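Glycosyl hydrolase family 62 protein (PDB 5B6T) hydrolyses terminal alpha-L-arabinofuranosyl groups, most likely those that branch from the xylan backbone of arabinoxylan. Local coordinates at residues A74-G79 and W95-Q100; D35-V40 and D111-A116; P29-H34 and R285-G290. One frame throughout, in Å; residues are numbered along the deposited sequence. Where two conformers were deposited one is given.

Contact 1 (A74-G79 and W95-Q100); sequences APLGTG and WYLVYQ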
loop_
_atom_site.group_PDB
_atom_site.type_symbol
_atom_site.label_atom_id
_atom_site.label_comp_id
_atom_site.label_asym_id
_atom_site.label_seq_id
_atom_site.Cartn_x
_atom_site.Cartn_y
_atom_site.Cartn_z
ATOM N N ALA A 74 -12.852 -17.357 0.170
ATOM C CA ALA A 74 -13.966 -16.494 0.548
ATOM C C ALA A 74 -14.745 -16.156 -0.719
ATOM O O ALA A 74 -14.286 -16.414 -1.852
ATOM C CB ALA A 74 -13.440 -15.200 1.207
ATOM N N PRO A 75 -15.909 -15.511 -0.545
ATOM C CA PRO A 75 -16.623 -15.037 -1.736
ATOM C C PRO A 75 -15.781 -14.105 -2.627
ATOM O O PRO A 75 -15.987 -14.036 -3.829
ATOM C CB PRO A 75 -17.832 -14.346 -1.140
ATOM C CG PRO A 75 -18.125 -15.162 0.106
ATOM C CD PRO A 75 -16.754 -15.467 0.661
ATOM N N LEU A 76 -14.776 -13.432 -2.048
ATOM C CA LEU A 76 -13.826 -12.659 -2.844
ATOM C C LEU A 76 -13.309 -13.438 -4.078
ATOM O O LEU A 76 -13.217 -12.895 -5.181
ATOM C CB LEU A 76 -12.666 -12.214 -1.934
ATOM C CG LEU A 76 -11.639 -11.265 -2.554
ATOM C CD1 LEU A 76 -11.113 -10.261 -1.528
ATOM C CD2 LEU A 76 -10.464 -12.018 -3.172
ATOM N N GLY A 77 -12.992 -14.710 -3.869
ATOM C CA GLY A 77 -12.913 -15.684 -4.976
ATOM C C GLY A 77 -11.649 -15.687 -5.806
ATOM O O GLY A 77 -10.743 -14.892 -5.578
ATOM N N THR A 78 -11.575 -16.675 -6.706
ATOM C CA THR A 78 -10.495 -16.803 -7.656
ATOM C C THR A 78 -10.589 -15.764 -8.766
ATOM O O THR A 78 -11.597 -15.072 -8.930
ATOM C CB THR A 78 -10.470 -18.211 -8.306
ATOM O OG1 THR A 78 -11.733 -18.473 -8.919
ATOM C CG2 THR A 78 -10.140 -19.288 -7.283
ATOM N N GLY A 79 -9.484 -15.652 -9.472
ATOM C CA GLY A 79 -9.305 -14.660 -10.489
ATOM C C GLY A 79 -8.255 -13.696 -10.031
ATOM O O GLY A 79 -7.677 -13.870 -8.972
ATOM N N TRP A 95 -15.714 -3.263 7.688
ATOM C CA TRP A 95 -14.378 -3.205 7.134
ATOM C C TRP A 95 -14.490 -3.262 5.613
ATOM O O TRP A 95 -15.355 -3.957 5.040
ATOM C CB TRP A 95 -13.501 -4.360 7.620
ATOM C CG TRP A 95 -13.231 -4.368 9.080
ATOM C CD1 TRP A 95 -13.984 -4.946 10.038
ATOM C CD2 TRP A 95 -12.100 -3.787 9.744
ATOM N NE1 TRP A 95 -13.402 -4.760 11.275
ATOM C CE2 TRP A 95 -12.241 -4.058 11.119
ATOM C CE3 TRP A 95 -10.975 -3.084 9.303
ATOM C CZ2 TRP A 95 -11.316 -3.624 12.056
ATOM C CZ3 TRP A 95 -10.037 -2.660 10.249
ATOM C CH2 TRP A 95 -10.231 -2.927 11.611
ATOM N N TYR A 96 -13.622 -2.485 4.959
ATOM C CA TYR A 96 -13.435 -2.509 3.515
ATOM C C TYR A 96 -12.063 -3.046 3.204
ATOM O O TYR A 96 -11.087 -2.763 3.949
ATOM C CB TYR A 96 -13.606 -1.111 2.885
ATOM C CG TYR A 96 -15.032 -0.717 2.641
ATOM C CD1 TYR A 96 -15.876 -0.408 3.684
ATOM C CD2 TYR A 96 -15.545 -0.668 1.349
ATOM C CE1 TYR A 96 -17.216 -0.086 3.460
ATOM C CE2 TYR A 96 -16.859 -0.349 1.121
ATOM C CZ TYR A 96 -17.690 -0.059 2.165
ATOM O OH TYR A 96 -19.022 0.263 1.934
ATOM N N LEU A 97 -11.983 -3.788 2.103
ATOM C CA LEU A 97 -10.724 -4.243 1.506
ATOM C C LEU A 97 -10.772 -3.768 0.045
ATOM O O LEU A 97 -11.620 -4.236 -0.732
ATOM C CB LEU A 97 -10.610 -5.770 1.563
ATOM C CG LEU A 97 -9.234 -6.336 1.232
ATOM C CD1 LEU A 97 -8.178 -5.942 2.280
ATOM C CD2 LEU A 97 -9.277 -7.858 1.066
ATOM N N VAL A 98 -9.927 -2.786 -0.246
ATOM C CA VAL A 98 -9.812 -2.144 -1.531
ATOM C C VAL A 98 -8.645 -2.785 -2.268
ATOM O O VAL A 98 -7.619 -3.107 -1.657
ATOM C CB VAL A 98 -9.620 -0.625 -1.344
ATOM C CG1 VAL A 98 -9.206 0.062 -2.641
ATOM C CG2 VAL A 98 -10.888 -0.027 -0.804
ATOM N N TYR A 99 -8.810 -3.023 -3.559
ATOM C CA TYR A 99 -7.786 -3.695 -4.381
ATOM C C TYR A 99 -8.129 -3.489 -5.861
ATOM O O TYR A 99 -9.149 -2.841 -6.189
ATOM C CB TYR A 99 -7.699 -5.202 -4.042
ATOM C CG TYR A 99 -9.057 -5.891 -4.076
ATOM C CD1 TYR A 99 -9.835 -5.966 -2.938
ATOM C CD2 TYR A 99 -9.530 -6.514 -5.229
ATOM C CE1 TYR A 99 -11.070 -6.564 -2.950
ATOM C CE2 TYR A 99 -10.765 -7.140 -5.244
ATOM C CZ TYR A 99 -11.532 -7.180 -4.091
ATOM O OH TYR A 99 -12.787 -7.770 -4.083
ATOM N N GLN A 100 -7.291 -4.042 -6.734
ATOM C CA GLN A 100 -7.549 -3.946 -8.179
ATOM C C GLN A 100 -7.880 -5.323 -8.732
ATOM O O GLN A 100 -7.368 -6.352 -8.276
ATOM C CB GLN A 100 -6.322 -3.376 -8.895
ATOM C CG GLN A 100 -5.124 -4.319 -8.915
ATOM C CD GLN A 100 -3.784 -3.659 -8.674
ATOM O OE1 GLN A 100 -3.665 -2.680 -7.958
ATOM N NE2 GLN A 100 -2.765 -4.205 -9.272
#

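Contact 2 (D35-V40 and D111-A116); sequences DGRWHV and DINNPA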
loop_
_atom_site.group_PDB
_atom_site.type_symbol
_atom_site.label_atom_id
_atom_site.label_comp_id
_atom_site.label_asym_id
_atom_site.label_seq_id
_atom_site.Cartn_x
_atom_site.Cartn_y
_atom_site.Cartn_z
ATOM N N ASP A 35 -7.562 -5.607 18.157
ATOM C CA ASP A 35 -7.788 -6.582 19.214
ATOM C C ASP A 35 -6.624 -7.532 19.447
ATOM O O ASP A 35 -6.766 -8.741 19.428
ATOM C CB ASP A 35 -9.089 -7.315 18.927
ATOM C CG ASP A 35 -10.294 -6.451 19.230
ATOM O OD1 ASP A 35 -10.102 -5.343 19.801
ATOM O OD2 ASP A 35 -11.421 -6.867 18.904
ATOM N N GLY A 36 -5.453 -6.949 19.665
ATOM C CA GLY A 36 -4.291 -7.673 20.093
ATOM C C GLY A 36 -3.526 -8.458 19.056
ATOM O O GLY A 36 -2.647 -9.247 19.399
ATOM N N ARG A 37 -3.863 -8.265 17.785
ATOM C CA ARG A 37 -3.219 -8.970 16.704
ATOM C C ARG A 37 -2.955 -8.058 15.528
ATOM O O ARG A 37 -3.712 -7.104 15.270
ATOM C CB ARG A 37 -4.102 -10.129 16.182
ATOM C CG ARG A 37 -4.506 -11.190 17.183
ATOM C CD ARG A 37 -5.380 -12.234 16.511
ATOM N NE ARG A 37 -4.635 -13.114 15.616
ATOM C CZ ARG A 37 -3.817 -14.100 16.019
ATOM N NH1 ARG A 37 -3.621 -14.334 17.305
ATOM N NH2 ARG A 37 -3.200 -14.851 15.123
ATOM N N TRP A 38 -1.901 -8.393 14.799
ATOM C CA TRP A 38 -1.645 -7.823 13.485
ATOM C C TRP A 38 -2.491 -8.538 12.459
ATOM O O TRP A 38 -2.617 -9.765 12.487
ATOM C CB TRP A 38 -0.162 -7.983 13.135
ATOM C CG TRP A 38 0.687 -7.161 14.059
ATOM C CD1 TRP A 38 1.403 -7.589 15.128
ATOM C CD2 TRP A 38 0.851 -5.741 13.998
ATOM N NE1 TRP A 38 2.034 -6.507 15.741
ATOM C CE2 TRP A 38 1.696 -5.362 15.069
ATOM C CE3 TRP A 38 0.331 -4.746 13.162
ATOM C CZ2 TRP A 38 2.039 -4.029 15.312
ATOM C CZ3 TRP A 38 0.694 -3.416 13.404
ATOM C CH2 TRP A 38 1.528 -3.081 14.470
ATOM N N HIS A 39 -3.040 -7.755 11.537
ATOM C CA HIS A 39 -3.836 -8.271 10.430
ATOM C C HIS A 39 -3.173 -7.744 9.167
ATOM O O HIS A 39 -3.212 -6.545 8.897
ATOM C CB HIS A 39 -5.283 -7.791 10.516
ATOM C CG HIS A 39 -5.919 -8.133 11.814
ATOM N ND1 HIS A 39 -6.659 -9.275 12.019
ATOM C CD2 HIS A 39 -5.860 -7.507 13.011
ATOM C CE1 HIS A 39 -7.055 -9.327 13.280
ATOM N NE2 HIS A 39 -6.567 -8.271 13.908
ATOM N N VAL A 40 -2.559 -8.645 8.413
ATOM C CA VAL A 40 -1.860 -8.263 7.210
ATOM C C VAL A 40 -2.607 -8.855 6.005
ATOM O O VAL A 40 -2.947 -10.053 5.995
ATOM C CB VAL A 40 -0.399 -8.757 7.223
ATOM C CG1 VAL A 40 0.295 -8.573 5.866
ATOM C CG2 VAL A 40 0.393 -8.091 8.360
ATOM N N ASP A 111 -16.374 -8.223 10.081
ATOM C CA ASP A 111 -15.420 -8.774 11.069
ATOM C C ASP A 111 -14.093 -9.121 10.404
ATOM O O ASP A 111 -14.001 -10.099 9.677
ATOM C CB ASP A 111 -16.040 -10.020 11.717
ATOM C CG ASP A 111 -15.138 -10.671 12.745
ATOM O OD1 ASP A 111 -14.141 -10.032 13.172
ATOM O OD2 ASP A 111 -15.512 -11.808 13.146
ATOM N N ILE A 112 -13.058 -8.320 10.694
ATOM C CA ILE A 112 -11.731 -8.546 10.118
ATOM C C ILE A 112 -11.151 -9.900 10.515
ATOM O O ILE A 112 -10.347 -10.486 9.780
ATOM C CB ILE A 112 -10.759 -7.392 10.485
ATOM C CG1 ILE A 112 -9.487 -7.440 9.610
ATOM C CG2 ILE A 112 -10.400 -7.398 11.967
ATOM C CD1 ILE A 112 -8.616 -6.226 9.819
ATOM N N ASN A 113 -11.580 -10.417 11.666
ATOM C CA ASN A 113 -11.187 -11.759 12.116
ATOM C C ASN A 113 -11.852 -12.907 11.385
ATOM O O ASN A 113 -11.602 -14.060 11.712
ATOM C CB ASN A 113 -11.430 -11.911 13.627
ATOM C CG ASN A 113 -10.355 -11.253 14.441
ATOM O OD1 ASN A 113 -10.617 -10.308 15.164
ATOM N ND2 ASN A 113 -9.139 -11.763 14.331
ATOM N N ASN A 114 -12.721 -12.607 10.409
ATOM C CA ASN A 114 -13.364 -13.644 9.606
ATOM C C ASN A 114 -12.937 -13.538 8.154
ATOM O O ASN A 114 -13.676 -13.021 7.326
ATOM C CB ASN A 114 -14.902 -13.557 9.696
ATOM C CG ASN A 114 -15.559 -14.721 9.023
ATOM O OD1 ASN A 114 -14.967 -15.815 8.974
ATOM N ND2 ASN A 114 -16.746 -14.516 8.460
ATOM N N PRO A 115 -11.765 -14.092 7.810
ATOM C CA PRO A 115 -11.337 -13.937 6.425
ATOM C C PRO A 115 -12.281 -14.614 5.428
ATOM O O PRO A 115 -12.372 -14.188 4.266
ATOM C CB PRO A 115 -9.956 -14.589 6.421
ATOM C CG PRO A 115 -9.906 -15.463 7.657
ATOM C CD PRO A 115 -10.722 -14.697 8.656
ATOM N N ALA A 116 -13.015 -15.629 5.865
ATOM C CA ALA A 116 -13.966 -16.296 4.977
ATOM C C ALA A 116 -15.125 -15.402 4.548
ATOM O O ALA A 116 -15.834 -15.747 3.582
ATOM C CB ALA A 116 -14.511 -17.559 5.641
#

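Contact 3 (P29-H34 and R285-G290); sequences PSVVYH and RYLYQG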
loop_
_atom_site.group_PDB
_atom_site.type_symbol
_atom_site.label_atom_id
_atom_site.label_comp_id
_atom_site.label_asym_id
_atom_site.label_seq_id
_atom_site.Cartn_x
_atom_site.Cartn_y
_atom_site.Cartn_z
ATOM N N PRO A 29 1.795 -5.079 0.970
ATOM C CA PRO A 29 1.040 -5.331 2.181
ATOM C C PRO A 29 0.187 -4.174 2.657
ATOM O O PRO A 29 0.585 -3.008 2.537
ATOM C CB PRO A 29 2.138 -5.614 3.235
ATOM C CG PRO A 29 3.337 -4.891 2.703
ATOM C CD PRO A 29 3.252 -5.050 1.225
ATOM N N SER A 30 -0.951 -4.515 3.267
ATOM C CA SER A 30 -1.738 -3.603 4.054
ATOM C C SER A 30 -1.816 -4.145 5.491
ATOM O O SER A 30 -1.884 -5.349 5.690
ATOM C CB SER A 30 -3.150 -3.490 3.474
ATOM O OG SER A 30 -3.864 -2.431 4.093
ATOM N N VAL A 31 -1.822 -3.256 6.473
ATOM C CA VAL A 31 -1.699 -3.695 7.854
ATOM C C VAL A 31 -2.436 -2.842 8.865
ATOM O O VAL A 31 -2.355 -1.619 8.852
ATOM C CB VAL A 31 -0.217 -3.837 8.263
ATOM C CG1 VAL A 31 0.562 -2.544 8.041
ATOM C CG2 VAL A 31 -0.073 -4.355 9.679
ATOM N N VAL A 32 -3.131 -3.548 9.761
ATOM C CA VAL A 32 -3.741 -2.940 10.950
ATOM C C VAL A 32 -3.520 -3.831 12.164
ATOM O O VAL A 32 -3.430 -5.057 12.049
ATOM C CB VAL A 32 -5.258 -2.671 10.794
ATOM C CG1 VAL A 32 -5.507 -1.614 9.732
ATOM C CG2 VAL A 32 -6.064 -3.920 10.483
ATOM N N TYR A 33 -3.435 -3.171 13.319
ATOM C CA TYR A 33 -3.410 -3.847 14.621
ATOM C C TYR A 33 -4.779 -3.686 15.245
ATOM O O TYR A 33 -5.262 -2.569 15.402
ATOM C CB TYR A 33 -2.353 -3.244 15.525
ATOM C CG TYR A 33 -2.080 -4.075 16.776
ATOM C CD1 TYR A 33 -1.317 -5.222 16.706
ATOM C CD2 TYR A 33 -2.573 -3.687 18.024
ATOM C CE1 TYR A 33 -1.038 -5.972 17.834
ATOM C CE2 TYR A 33 -2.330 -4.444 19.154
ATOM C CZ TYR A 33 -1.547 -5.570 19.066
ATOM O OH TYR A 33 -1.253 -6.301 20.213
ATOM N N HIS A 34 -5.420 -4.808 15.552
ATOM C CA HIS A 34 -6.799 -4.786 16.048
ATOM C C HIS A 34 -7.003 -5.938 16.997
ATOM O O HIS A 34 -6.650 -7.099 16.688
ATOM C CB HIS A 34 -7.787 -4.881 14.881
ATOM C CG HIS A 34 -9.209 -5.093 15.290
ATOM N ND1 HIS A 34 -9.984 -4.080 15.780
ATOM C CD2 HIS A 34 -9.986 -6.198 15.290
ATOM C CE1 HIS A 34 -11.194 -4.537 16.050
ATOM N NE2 HIS A 34 -11.219 -5.822 15.773
ATOM N N ARG A 285 6.926 3.238 11.437
ATOM C CA ARG A 285 7.279 1.875 11.068
ATOM C C ARG A 285 6.650 1.604 9.711
ATOM O O ARG A 285 5.465 1.892 9.521
ATOM C CB ARG A 285 6.752 0.872 12.098
ATOM C CG ARG A 285 7.379 0.979 13.486
ATOM C CD ARG A 285 6.713 -0.003 14.445
ATOM N NE ARG A 285 5.512 0.542 15.046
ATOM C CZ ARG A 285 4.608 -0.158 15.749
ATOM N NH1 ARG A 285 4.718 -1.490 15.914
ATOM N NH2 ARG A 285 3.566 0.490 16.265
ATOM N N TYR A 286 7.439 1.068 8.790
ATOM C CA TYR A 286 6.982 0.847 7.421
ATOM C C TYR A 286 7.124 -0.612 7.098
ATOM O O TYR A 286 8.224 -1.159 7.049
ATOM C CB TYR A 286 7.753 1.711 6.384
ATOM C CG TYR A 286 7.060 1.887 5.050
ATOM C CD1 TYR A 286 5.863 2.568 4.961
ATOM C CD2 TYR A 286 7.612 1.385 3.872
ATOM C CE1 TYR A 286 5.232 2.727 3.737
ATOM C CE2 TYR A 286 7.012 1.585 2.638
ATOM C CZ TYR A 286 5.794 2.219 2.591
ATOM O OH TYR A 286 5.157 2.377 1.385
ATOM N N LEU A 287 5.985 -1.258 6.832
ATOM C CA LEU A 287 5.955 -2.656 6.401
ATOM C C LEU A 287 6.065 -2.627 4.880
ATOM O O LEU A 287 5.252 -1.982 4.228
ATOM C CB LEU A 287 4.634 -3.297 6.853
ATOM C CG LEU A 287 4.475 -4.791 6.515
ATOM C CD1 LEU A 287 5.460 -5.716 7.191
ATOM C CD2 LEU A 287 3.048 -5.193 6.870
ATOM N N TYR A 288 7.085 -3.275 4.330
ATOM C CA TYR A 288 7.414 -3.076 2.919
ATOM C C TYR A 288 7.785 -4.409 2.288
ATOM O O TYR A 288 7.959 -5.420 2.990
ATOM C CB TYR A 288 8.549 -2.070 2.811
ATOM C CG TYR A 288 9.909 -2.626 3.183
ATOM C CD1 TYR A 288 10.310 -2.766 4.520
ATOM C CD2 TYR A 288 10.821 -2.981 2.207
ATOM C CE1 TYR A 288 11.546 -3.276 4.860
ATOM C CE2 TYR A 288 12.061 -3.489 2.536
ATOM C CZ TYR A 288 12.424 -3.642 3.866
ATOM O OH TYR A 288 13.690 -4.106 4.190
ATOM N N GLN A 289 7.938 -4.401 0.974
ATOM C CA GLN A 289 8.473 -5.536 0.261
ATOM C C GLN A 289 9.869 -5.265 -0.273
ATOM O O GLN A 289 10.162 -4.181 -0.824
ATOM C CB GLN A 289 7.572 -5.968 -0.913
ATOM C CG GLN A 289 7.374 -4.906 -1.992
ATOM C CD GLN A 289 6.423 -5.311 -3.090
ATOM O OE1 GLN A 289 5.510 -6.125 -2.903
ATOM N NE2 GLN A 289 6.620 -4.705 -4.270
ATOM N N GLY A 290 10.731 -6.278 -0.109
ATOM C CA GLY A 290 12.100 -6.263 -0.598
ATOM C C GLY A 290 12.415 -7.582 -1.247
ATOM O O GLY A 290 11.606 -8.512 -1.227
#

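Contact 1 (A74-G79 and W95-Q100)
L76 drops its side chain onto L97 and Y99, joining a loop between two blades of the five-bladed beta-propeller of glycoside hydrolase family 62 to strand 94-100, the second strand of the blade that follows. The leucine starts at a distance: its CB lies 4.9 Å from OH of Y99. CG, held anti to the backbone N (chi1 -174°), comes within 4.0 Å of that same hydroxyl oxygen. Of the two methyls it is CD1 that makes the contact. It rests obliquely against the phenol end of the tyrosine, 4.0 Å from CE1 of Y99, and also meets CD2 of L97. The two side chains L76 and Y99 arrive from opposite directions, and all three residues are buried. The tyrosine hydroxyl finds its polar partner in S107 OG on the adjoining strand 104-109, a hydrogen bond that fixes the phenol tip beside the leucine. With an alanine here instead of Y99, S107 OG would probably lose this mate and a gap would open beside CD1 of L76. The backbone of L76 is itself tied to W118, while its carbonyl O accepts from NH2 of R81.

Contact 2 (D35-V40 and D111-A116)
H39 turns its ring toward the 111-116 loop with CG anti to its carbonyl carbon (chi1 -56°), and I112 answers by extending CG1 anti to the backbone N (chi1 -166°), which leaves the CG2 branch over the imidazole. CG2 of I112 sits 4.2 Å from the ring centroid of H39, 16° off the normal, a CH-pi contact over one face and displaced toward the rim. The other branch of I112 reaches across to the root of the same side chain: its CD1 packs 3.7 Å from CB of H39. N113 approaches from a different side. Its side-chain amide stands steeply to the imidazole and brings ND2 to the ring edge, 3.4 Å from CE1 of H39, a van der Waals approach at the rim.

The ring is held in its plane by bonds at both nitrogens: NE2 of H39 pairs with the carbonyl O of H34, and ND1 with the hydroxyl of Y54. Since a carbonyl can only accept, NE2 probably carries a hydrogen. The loop opposite owes its shape to a type I turn from D111 to N114, closed by N114 N to D111 O at 2.9 Å. Inside it lies an Asx turn, in which N113 N donates to D111 OD1 over 3.0 Å, from above the carboxylate plane.

The contact joins two neighbouring propeller blades. H39 belongs to strand 37-46, flanked by strands 25-34 and 49-57, whereas I112 and N113 follow strand 104-109 of the next blade; I112 also leans on V32 and H34 of strand 25-34, and N113 on Y54 of strand 49-57.

Contact 3 (P29-H34 and R285-G290)
P29 and V31 meet L287 in a purely apolar contact between strands of different propeller blades, near the middle of the molecule. Strand 25-34 lies at one margin of its four-stranded blade; strand 285-290 belongs to the blade that also holds the N-terminal strand 7-9. The two segments run roughly antiparallel, at 155° between their directions, but their axes come no closer than 7.4 Å, so it is side chains that bridge the gap.

L287 supplies the link. Its first torsion (chi1 -178°) swings CG away from the backbone N, and the CD2 methyl reaches between the two residues of the other strand. That methyl is 3.8 Å from CB of P29 and equally near CB of V31, while CG1 of V31 closes in at the same distance. P29 also offers its ring: CG of P29 lies 4.0 Å from CG of L287 and 3.8 Å from the carbonyl O of L287. Both P29 and V31 point toward the leucine, as alternate residues of a strand do, and the intervening S30 points away. P29, V31 and L287 are all buried, and the P29 side chain is about 6 Å from the bound calcium ion.

Strand 266-268 contributes a polar tie between the blades. E267 pairs with the backbone of L287, while its carboxylate takes OG of S30 and the backbone N of V31. Around this junction, strand 305-311 packs L306 on P29 and L308 on L287, and strand 37-46 covers V31 with W38 and V40.

Overall arrangement
The chain begins with strand 7-9, which joins the sheet that later receives 285-290, then runs through 25-34 and turns into 37-46. The first halves of contacts 3 and 2 are thus neighbours in one sheet, with H39 N probably donating to V32 O. It then passes 74-79 on the way to the next blade, where contact 1 closes the shortest loop at 95-100. Contact 2 closes around it at 111-116, and contact 3 closes last, at 285-290. The loops are nested, none crossing. Contacts 1 and 2 join two successive blades and their linker, with W95 packing against I112; contact 3 joins the blade of 25-57 to the blade that both chain ends build.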